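Local coordinates for avirulence protein (Pseudomonas syringae, PDB 4B6X) that is a type III secreted effector, present as its in planta processed C-terminal coiled-coil domain, and probably triggers plant immunity through this domain, at residues M37-L45 against I57-A67. Numbering follows the deposited sequence.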
loop_
_atom_site.group_PDB
_atom_site.type_symbol
_atom_site.label_atom_id
_atom_site.label_comp_id
_atom_site.label_asym_id
_atom_site.label_seq_id
_atom_site.Cartn_x
_atom_site.Cartn_y
_atom_site.Cartn_z
ATOM N N MET A 37 -1.094 5.453 -2.968
ATOM C CA MET A 37 0.304 5.787 -3.140
ATOM C C MET A 37 1.022 4.699 -3.940
ATOM O O MET A 37 1.825 4.998 -4.865
ATOM C CB MET A 37 1.031 6.002 -1.819
ATOM C CG MET A 37 0.803 7.361 -1.122
ATOM S SD MET A 37 2.141 7.760 0.134
ATOM C CE MET A 37 2.855 6.078 0.346
ATOM N N VAL A 38 0.737 3.446 -3.632
ATOM C CA VAL A 38 1.358 2.329 -4.364
ATOM C C VAL A 38 1.056 2.387 -5.839
ATOM O O VAL A 38 1.936 2.179 -6.689
ATOM C CB VAL A 38 0.924 0.962 -3.805
ATOM C CG1 VAL A 38 1.098 -0.157 -4.863
ATOM C CG2 VAL A 38 1.684 0.660 -2.478
ATOM N N ASN A 39 -0.189 2.699 -6.160
ATOM C CA ASN A 39 -0.593 2.828 -7.534
ATOM C C ASN A 39 0.069 4.022 -8.259
ATOM O O ASN A 39 0.450 3.919 -9.431
ATOM C CB ASN A 39 -2.121 2.966 -7.602
ATOM C CG ASN A 39 -2.871 1.699 -7.184
ATOM O OD1 ASN A 39 -2.283 0.661 -6.885
ATOM N ND2 ASN A 39 -4.185 1.800 -7.137
ATOM N N ASN A 40 0.158 5.177 -7.600
ATOM C CA ASN A 40 0.785 6.341 -8.222
ATOM C C ASN A 40 2.268 6.084 -8.490
ATOM O O ASN A 40 2.779 6.364 -9.567
ATOM C CB ASN A 40 0.589 7.594 -7.361
ATOM C CG ASN A 40 -0.863 8.089 -7.367
ATOM O OD1 ASN A 40 -1.592 7.880 -8.330
ATOM N ND2 ASN A 40 -1.294 8.716 -6.274
ATOM N N LEU A 41 2.941 5.473 -7.527
ATOM C CA LEU A 41 4.324 5.137 -7.681
ATOM C C LEU A 41 4.522 4.087 -8.752
ATOM O O LEU A 41 5.526 4.128 -9.446
ATOM C CB LEU A 41 4.913 4.665 -6.346
ATOM C CG LEU A 41 5.076 5.722 -5.253
ATOM C CD1 LEU A 41 5.205 5.073 -3.837
ATOM C CD2 LEU A 41 6.340 6.575 -5.573
ATOM N N THR A 42 3.569 3.176 -8.933
ATOM C CA THR A 42 3.689 2.190 -9.989
ATOM C C THR A 42 3.589 2.860 -11.373
ATOM O O THR A 42 4.376 2.545 -12.277
ATOM C CB THR A 42 2.670 1.061 -9.879
ATOM O OG1 THR A 42 2.765 0.450 -8.591
ATOM C CG2 THR A 42 2.943 0.005 -10.954
ATOM N N ASP A 43 2.648 3.797 -11.523
ATOM C CA ASP A 43 2.566 4.673 -12.689
ATOM C C ASP A 43 3.905 5.359 -12.988
ATOM O O ASP A 43 4.387 5.355 -14.115
ATOM C CB ASP A 43 1.539 5.796 -12.454
ATOM C CG ASP A 43 0.097 5.381 -12.729
ATOM O OD1 ASP A 43 -0.140 4.289 -13.278
ATOM O OD2 ASP A 43 -0.819 6.172 -12.393
ATOM N N GLU A 44 4.482 5.982 -11.976
ATOM C CA GLU A 44 5.720 6.743 -12.143
ATOM C C GLU A 44 6.894 5.850 -12.533
ATOM O O GLU A 44 7.678 6.196 -13.401
ATOM C CB GLU A 44 6.019 7.552 -10.873
ATOM C CG GLU A 44 4.993 8.672 -10.709
ATOM C CD GLU A 44 4.806 9.165 -9.270
ATOM O OE1 GLU A 44 5.563 8.746 -8.384
ATOM O OE2 GLU A 44 3.872 9.985 -9.039
ATOM N N LEU A 45 6.983 4.686 -11.924
ATOM C CA LEU A 45 7.998 3.702 -12.318
ATOM C C LEU A 45 7.894 3.273 -13.768
ATOM O O LEU A 45 8.902 3.236 -14.497
ATOM C CB LEU A 45 7.953 2.459 -11.403
ATOM C CG LEU A 45 8.945 1.302 -11.689
ATOM C CD1 LEU A 45 10.335 1.848 -11.701
ATOM C CD2 LEU A 45 8.770 0.140 -10.672
ATOM N N ILE A 57 13.990 5.577 -12.300
ATOM C CA ILE A 57 13.677 4.184 -12.085
ATOM C C ILE A 57 14.140 3.758 -10.692
ATOM O O ILE A 57 13.359 3.176 -9.931
ATOM C CB ILE A 57 14.283 3.278 -13.163
ATOM C CG1 ILE A 57 13.514 3.422 -14.484
ATOM C CG2 ILE A 57 14.240 1.841 -12.775
ATOM C CD1 ILE A 57 14.225 2.707 -15.657
ATOM N N ALA A 58 15.379 4.088 -10.342
ATOM C CA ALA A 58 15.918 3.725 -9.044
ATOM C C ALA A 58 15.204 4.481 -7.925
ATOM O O ALA A 58 14.957 3.913 -6.862
ATOM C CB ALA A 58 17.458 3.971 -8.992
ATOM N N ASN A 59 14.897 5.756 -8.143
ATOM C CA ASN A 59 14.239 6.583 -7.114
ATOM C C ASN A 59 12.847 6.054 -6.785
ATOM O O ASN A 59 12.498 5.895 -5.631
ATOM C CB ASN A 59 14.128 8.042 -7.558
ATOM C CG ASN A 59 13.318 8.893 -6.586
ATOM O OD1 ASN A 59 13.547 8.845 -5.370
ATOM N ND2 ASN A 59 12.379 9.703 -7.114
ATOM N N THR A 60 12.093 5.738 -7.830
ATOM C CA THR A 60 10.696 5.402 -7.699
ATOM C C THR A 60 10.522 3.963 -7.262
ATOM O O THR A 60 9.685 3.666 -6.415
ATOM C CB THR A 60 9.971 5.674 -9.037
ATOM O OG1 THR A 60 9.993 7.091 -9.288
ATOM C CG2 THR A 60 8.524 5.210 -9.000
ATOM N N SER A 61 11.329 3.065 -7.808
ATOM C CA SER A 61 11.276 1.695 -7.378
ATOM C C SER A 61 11.639 1.494 -5.903
ATOM O O SER A 61 11.036 0.645 -5.237
ATOM C CB SER A 61 12.155 0.819 -8.252
ATOM O OG SER A 61 11.901 -0.544 -7.963
ATOM N N GLN A 62 12.639 2.213 -5.404
ATOM C CA GLN A 62 12.981 2.136 -4.007
ATOM C C GLN A 62 11.759 2.516 -3.120
ATOM O O GLN A 62 11.390 1.788 -2.165
ATOM C CB GLN A 62 14.165 3.033 -3.737
ATOM C CG GLN A 62 14.523 3.163 -2.282
ATOM C CD GLN A 62 15.795 3.884 -2.088
ATOM O OE1 GLN A 62 15.997 4.959 -2.666
ATOM N NE2 GLN A 62 16.692 3.305 -1.290
ATOM N N GLN A 63 11.116 3.615 -3.466
ATOM C CA GLN A 63 9.904 4.053 -2.757
ATOM C C GLN A 63 8.700 3.117 -2.857
ATOM O O GLN A 63 7.981 2.926 -1.875
ATOM C CB GLN A 63 9.425 5.379 -3.304
ATOM C CG GLN A 63 10.009 6.518 -2.605
ATOM C CD GLN A 63 9.672 6.632 -1.121
ATOM O OE1 GLN A 63 10.384 6.109 -0.287
ATOM N NE2 GLN A 63 8.635 7.408 -0.796
ATOM N N LEU A 64 8.472 2.617 -4.064
ATOM C CA LEU A 64 7.444 1.634 -4.319
ATOM C C LEU A 64 7.617 0.388 -3.449
ATOM O O LEU A 64 6.653 -0.144 -2.922
ATOM C CB LEU A 64 7.422 1.261 -5.790
ATOM C CG LEU A 64 6.378 0.269 -6.255
ATOM C CD1 LEU A 64 4.984 0.728 -5.823
ATOM C CD2 LEU A 64 6.481 0.140 -7.778
ATOM N N ARG A 65 8.835 -0.082 -3.266
ATOM C CA ARG A 65 9.013 -1.232 -2.436
ATOM C C ARG A 65 8.741 -0.917 -0.975
ATOM O O ARG A 65 8.218 -1.773 -0.268
ATOM C CB ARG A 65 10.390 -1.814 -2.579
ATOM C CG ARG A 65 10.501 -3.125 -1.830
ATOM C CD ARG A 65 11.791 -3.817 -2.112
ATOM N NE ARG A 65 11.752 -4.755 -3.241
ATOM C CZ ARG A 65 12.588 -4.767 -4.279
ATOM N NH1 ARG A 65 13.554 -3.849 -4.415
ATOM N NH2 ARG A 65 12.456 -5.720 -5.194
ATOM N N HIS A 66 9.138 0.263 -0.511
ATOM C CA HIS A 66 8.816 0.662 0.861
ATOM C C HIS A 66 7.301 0.609 1.067
ATOM O O HIS A 66 6.815 0.025 2.014
ATOM C CB HIS A 66 9.265 2.089 1.146
ATOM C CG HIS A 66 10.742 2.298 1.217
ATOM N ND1 HIS A 66 11.577 1.499 1.966
ATOM C CD2 HIS A 66 11.508 3.318 0.768
ATOM C CE1 HIS A 66 12.805 1.991 1.935
ATOM N NE2 HIS A 66 12.798 3.084 1.194
ATOM N N ALA A 67 6.572 1.201 0.134
ATOM C CA ALA A 67 5.126 1.323 0.216
ATOM C C ALA A 67 4.379 -0.021 0.109
ATOM O O ALA A 67 3.378 -0.250 0.821
ATOM C CB ALA A 67 4.618 2.356 -0.844
HETATM O O HOH W 1 8.096 9.093 -8.848
#
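Val38, Leu41 and Leu45 face Ala67, Leu64 and Thr60 across two helical segments that run antiparallel at 157°, their axes 8.9 Å apart at closest approach. Knobs-into-holes packing, the signature of a coiled coil, operates in both directions: Leu41 fills the hole formed by Thr60, Gln63, Leu64 and Ala67, Leu45 the next one among Ile57, Thr60, Ser61 and Leu64, and Leu64 answers between Val38, Leu41, Thr42 and Leu45. Leu45 and Leu64 both hold CG anti to the backbone N (chi1 179° and -178°) and cross nearly at right angles, Leu45 CD2 meeting Leu64 CD2 at 3.7 Å. Thr60 turns its methyl inward, CG2 lying 3.2 Å from Leu41 O, while its OG1 bonds Glu56 and accepts from a water that also donates to Glu44 OE1, bridging the helices at the edge of the apolar seam. Near Leu64 CD1, Thr42 OG1 donates to Val38 O at 2.7 Å; that carbonyl takes Thr42 N from its opposite face. Val38 CG2 rests 3.8 Å from Ala67 CB. The contact joins helices 25-50 and 54-89 into a hairpin, extended by Ile57 against Ala48 and Ile49 toward the turn and by Val38 against Arg68 and Leu71 at the other end.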